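Local coordinates for protein KLLA0B12012p (Kluyveromyces lactis, PDB 6Y3P) that is the C-terminal ATP-grasp, tubulin-tyrosine ligase-like domain of Pby1, a direct partner of the mRNA decapping enzyme Dcp2, and probably binds ATP, at residues Leu134-Leu143 against Ile154-Leu163. Residues are numbered along the deposited sequence; the frame is centred on the assembly and turned at random.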
loop_
_atom_site.group_PDB
_atom_site.type_symbol
_atom_site.label_atom_id
_atom_site.label_comp_id
_atom_site.label_asym_id
_atom_site.label_seq_id
_atom_site.Cartn_x
_atom_site.Cartn_y
_atom_site.Cartn_z
ATOM N N LEU A 134 7.504 23.275 -1.170
ATOM C CA LEU A 134 6.808 24.324 -0.405
ATOM C C LEU A 134 6.854 25.661 -1.149
ATOM O O LEU A 134 5.876 26.415 -1.133
ATOM C CB LEU A 134 7.477 24.449 0.977
ATOM C CG LEU A 134 6.884 23.685 2.189
ATOM C CD1 LEU A 134 6.234 22.358 1.811
ATOM C CD2 LEU A 134 7.926 23.499 3.252
ATOM N N GLU A 135 7.994 25.930 -1.829
ATOM C CA GLU A 135 8.234 27.135 -2.626
ATOM C C GLU A 135 7.353 27.180 -3.864
ATOM O O GLU A 135 6.966 28.270 -4.283
ATOM C CB GLU A 135 9.704 27.243 -3.007
ATOM C CG GLU A 135 10.506 28.009 -1.982
ATOM C CD GLU A 135 11.959 28.238 -2.335
ATOM O OE1 GLU A 135 12.798 28.200 -1.405
ATOM O OE2 GLU A 135 12.260 28.478 -3.528
ATOM N N SER A 136 6.994 25.994 -4.414
ATOM C CA SER A 136 6.129 25.843 -5.593
ATOM C C SER A 136 4.693 26.320 -5.333
ATOM O O SER A 136 4.005 26.702 -6.278
ATOM C CB SER A 136 6.188 24.415 -6.142
ATOM O OG SER A 136 4.978 23.691 -5.992
ATOM N N LYS A 137 4.253 26.290 -4.057
ATOM C CA LYS A 137 2.957 26.763 -3.549
ATOM C C LYS A 137 1.707 26.135 -4.244
ATOM O O LYS A 137 0.624 26.741 -4.264
ATOM C CB LYS A 137 2.897 28.311 -3.576
ATOM C CG LYS A 137 3.945 29.009 -2.692
ATOM C CD LYS A 137 3.510 30.418 -2.256
ATOM C CE LYS A 137 4.041 31.531 -3.135
ATOM N NZ LYS A 137 3.057 31.957 -4.167
ATOM N N GLU A 138 1.846 24.888 -4.722
ATOM C CA GLU A 138 0.790 24.167 -5.444
ATOM C C GLU A 138 0.021 23.147 -4.602
ATOM O O GLU A 138 -0.972 22.609 -5.099
ATOM C CB GLU A 138 1.376 23.440 -6.681
ATOM C CG GLU A 138 2.092 24.333 -7.686
ATOM C CD GLU A 138 1.907 23.955 -9.144
ATOM O OE1 GLU A 138 2.100 22.766 -9.488
ATOM O OE2 GLU A 138 1.581 24.860 -9.947
ATOM N N LYS A 139 0.479 22.844 -3.364
ATOM C CA LYS A 139 -0.120 21.792 -2.536
ATOM C C LYS A 139 -0.424 22.175 -1.107
ATOM O O LYS A 139 0.122 23.158 -0.601
ATOM C CB LYS A 139 0.824 20.569 -2.517
ATOM C CG LYS A 139 0.823 19.777 -3.805
ATOM C CD LYS A 139 2.059 18.935 -3.961
ATOM C CE LYS A 139 2.247 18.546 -5.410
ATOM N NZ LYS A 139 3.404 17.638 -5.596
ATOM N N TRP A 140 -1.265 21.349 -0.436
ATOM C CA TRP A 140 -1.588 21.454 0.989
ATOM C C TRP A 140 -0.686 20.459 1.697
ATOM O O TRP A 140 -0.214 19.485 1.089
ATOM C CB TRP A 140 -3.066 21.158 1.290
ATOM C CG TRP A 140 -4.021 22.143 0.673
ATOM C CD1 TRP A 140 -4.167 22.428 -0.653
ATOM C CD2 TRP A 140 -4.935 22.997 1.370
ATOM N NE1 TRP A 140 -5.116 23.406 -0.825
ATOM C CE2 TRP A 140 -5.615 23.763 0.399
ATOM C CE3 TRP A 140 -5.239 23.197 2.723
ATOM C CZ2 TRP A 140 -6.611 24.683 0.738
ATOM C CZ3 TRP A 140 -6.202 24.131 3.061
ATOM C CH2 TRP A 140 -6.872 24.865 2.076
ATOM N N TRP A 141 -0.376 20.741 2.961
ATOM C CA TRP A 141 0.570 19.925 3.695
ATOM C C TRP A 141 0.130 19.760 5.092
ATOM O O TRP A 141 -0.617 20.573 5.643
ATOM C CB TRP A 141 1.976 20.580 3.697
ATOM C CG TRP A 141 2.545 20.789 2.339
ATOM C CD1 TRP A 141 2.387 21.887 1.545
ATOM C CD2 TRP A 141 3.236 19.814 1.548
ATOM N NE1 TRP A 141 2.950 21.660 0.307
ATOM C CE2 TRP A 141 3.505 20.403 0.293
ATOM C CE3 TRP A 141 3.715 18.520 1.801
ATOM C CZ2 TRP A 141 4.273 19.757 -0.687
ATOM C CZ3 TRP A 141 4.450 17.868 0.816
ATOM C CH2 TRP A 141 4.725 18.488 -0.408
ATOM N N ILE A 142 0.640 18.731 5.691
ATOM C CA ILE A 142 0.373 18.467 7.073
ATOM C C ILE A 142 1.711 18.230 7.790
ATOM O O ILE A 142 2.616 17.602 7.225
ATOM C CB ILE A 142 -0.708 17.364 7.167
ATOM C CG1 ILE A 142 -1.567 17.596 8.376
ATOM C CG2 ILE A 142 -0.199 15.918 7.058
ATOM C CD1 ILE A 142 -2.873 17.332 8.086
ATOM N N LEU A 143 1.884 18.892 8.951
ATOM C CA LEU A 143 3.068 18.780 9.798
ATOM C C LEU A 143 2.726 17.790 10.923
ATOM O O LEU A 143 2.014 18.145 11.859
ATOM C CB LEU A 143 3.506 20.148 10.348
ATOM C CG LEU A 143 4.708 20.125 11.320
ATOM C CD1 LEU A 143 6.031 19.848 10.601
ATOM C CD2 LEU A 143 4.768 21.386 12.146
ATOM N N ILE A 154 -1.049 17.393 14.859
ATOM C CA ILE A 154 -0.790 17.491 13.421
ATOM C C ILE A 154 -1.543 18.740 12.849
ATOM O O ILE A 154 -2.757 18.877 13.025
ATOM C CB ILE A 154 -0.979 16.162 12.604
ATOM C CG1 ILE A 154 -2.411 15.939 12.102
ATOM C CG2 ILE A 154 -0.481 14.926 13.386
ATOM C CD1 ILE A 154 -2.548 14.906 10.954
ATOM N N ARG A 155 -0.777 19.672 12.237
ATOM C CA ARG A 155 -1.266 20.945 11.710
ATOM C C ARG A 155 -1.105 21.127 10.186
ATOM O O ARG A 155 -0.109 20.698 9.594
ATOM C CB ARG A 155 -0.612 22.114 12.467
ATOM C CG ARG A 155 -1.042 22.206 13.932
ATOM C CD ARG A 155 -0.504 23.438 14.630
ATOM N NE ARG A 155 -1.093 24.679 14.118
ATOM C CZ ARG A 155 -0.781 25.904 14.545
ATOM N NH1 ARG A 155 0.115 26.072 15.510
ATOM N NH2 ARG A 155 -1.362 26.968 14.005
ATOM N N ILE A 156 -2.101 21.788 9.573
ATOM C CA ILE A 156 -2.171 22.094 8.138
ATOM C C ILE A 156 -1.511 23.438 7.832
ATOM O O ILE A 156 -1.601 24.388 8.629
ATOM C CB ILE A 156 -3.653 22.037 7.620
ATOM C CG1 ILE A 156 -4.175 20.619 7.725
ATOM C CG2 ILE A 156 -3.792 22.489 6.149
ATOM C CD1 ILE A 156 -5.608 20.509 7.582
ATOM N N PHE A 157 -0.885 23.519 6.657
ATOM C CA PHE A 157 -0.250 24.720 6.117
ATOM C C PHE A 157 -0.061 24.554 4.615
ATOM O O PHE A 157 -0.160 23.438 4.098
ATOM C CB PHE A 157 1.103 24.958 6.799
ATOM C CG PHE A 157 2.166 23.933 6.464
ATOM C CD1 PHE A 157 2.245 22.733 7.171
ATOM C CD2 PHE A 157 3.112 24.187 5.471
ATOM C CE1 PHE A 157 3.225 21.789 6.867
ATOM C CE2 PHE A 157 4.111 23.259 5.191
ATOM C CZ PHE A 157 4.166 22.064 5.895
ATOM N N LYS A 158 0.262 25.642 3.923
ATOM C CA LYS A 158 0.552 25.623 2.488
ATOM C C LYS A 158 1.879 26.308 2.162
ATOM O O LYS A 158 2.485 25.973 1.150
ATOM C CB LYS A 158 -0.579 26.273 1.682
ATOM C CG LYS A 158 -1.830 25.408 1.545
ATOM C CD LYS A 158 -2.585 25.699 0.237
ATOM C CE LYS A 158 -3.362 26.999 0.237
ATOM N NZ LYS A 158 -4.363 27.061 1.335
ATOM N N THR A 159 2.322 27.280 2.988
ATOM C CA THR A 159 3.562 28.041 2.741
ATOM C C THR A 159 4.625 27.950 3.869
ATOM O O THR A 159 4.313 27.626 5.027
ATOM C CB THR A 159 3.235 29.516 2.426
ATOM O OG1 THR A 159 2.736 30.142 3.603
ATOM C CG2 THR A 159 2.206 29.673 1.298
ATOM N N ILE A 160 5.872 28.304 3.516
ATOM C CA ILE A 160 7.005 28.365 4.435
ATOM C C ILE A 160 6.682 29.284 5.619
ATOM O O ILE A 160 6.928 28.876 6.744
ATOM C CB ILE A 160 8.328 28.715 3.693
ATOM C CG1 ILE A 160 8.703 27.556 2.729
ATOM C CG2 ILE A 160 9.461 29.017 4.685
ATOM C CD1 ILE A 160 9.921 27.707 1.751
ATOM N N GLU A 161 6.071 30.475 5.379
ATOM C CA GLU A 161 5.675 31.417 6.456
ATOM C C GLU A 161 4.630 30.805 7.403
ATOM O O GLU A 161 4.759 30.931 8.632
ATOM C CB GLU A 161 5.223 32.801 5.934
ATOM C CG GLU A 161 4.513 32.797 4.588
ATOM C CD GLU A 161 5.378 33.036 3.359
ATOM O OE1 GLU A 161 6.051 32.082 2.896
ATOM O OE2 GLU A 161 5.341 34.172 2.831
ATOM N N GLN A 162 3.643 30.078 6.827
ATOM C CA GLN A 162 2.623 29.390 7.608
ATOM C C GLN A 162 3.291 28.321 8.513
ATOM O O GLN A 162 3.048 28.296 9.719
ATOM C CB GLN A 162 1.555 28.795 6.688
ATOM C CG GLN A 162 0.521 29.811 6.249
ATOM C CD GLN A 162 -0.206 29.430 4.978
ATOM O OE1 GLN A 162 0.006 28.367 4.371
ATOM N NE2 GLN A 162 -1.072 30.318 4.522
ATOM N N LEU A 163 4.213 27.532 7.946
ATOM C CA LEU A 163 5.002 26.547 8.693
ATOM C C LEU A 163 5.844 27.228 9.773
ATOM O O LEU A 163 5.911 26.730 10.894
ATOM C CB LEU A 163 5.891 25.744 7.741
ATOM C CG LEU A 163 6.610 24.531 8.319
ATOM C CD1 LEU A 163 5.626 23.518 8.959
ATOM C CD2 LEU A 163 7.449 23.865 7.256
HETATM O O HOH W 1 6.126 28.603 0.563
#
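In a five-stranded antiparallel sheet of this ATP-grasp, tubulin-tyrosine ligase-like domain, strands 140-145 and 154-157 form a beta hairpin, preceded by helix 128-136 and followed by helix 160-171. W141 and F157 make one hydrogen-bonded pair, L143 and R155 the other; L143 N reaches R155 O at 2.8 Å, nearly straight (173°). On the helix-facing side, W141 CB sits over one face of the F157 ring, 3.7 Å from its centroid, while L163 CD1 covers the opposite face. With CG between the backbone N and carbonyl carbon (chi1 68°), F157 turns its ring back over W141. L134, on helix 128-136, meets helix 160-171: its CB lies 3.8 Å from I160 CG1 and its CD2 touches L163 CD2. A water accepts from I160 N and donates to L134 O. On the other side, I142 CD1 packs on I154 and I156. K158 lies across one face of W140, NZ 3.5 Å from the six-membered ring centroid (cation-pi) and CD over the five-membered ring. A leucine in place of W140 would probably leave the K158 ammonium without its aromatic partner and its chain freer to move. Aliphatic carbons thus grip both faces of F157, while the W140 pi face probably steadies the K158 charge.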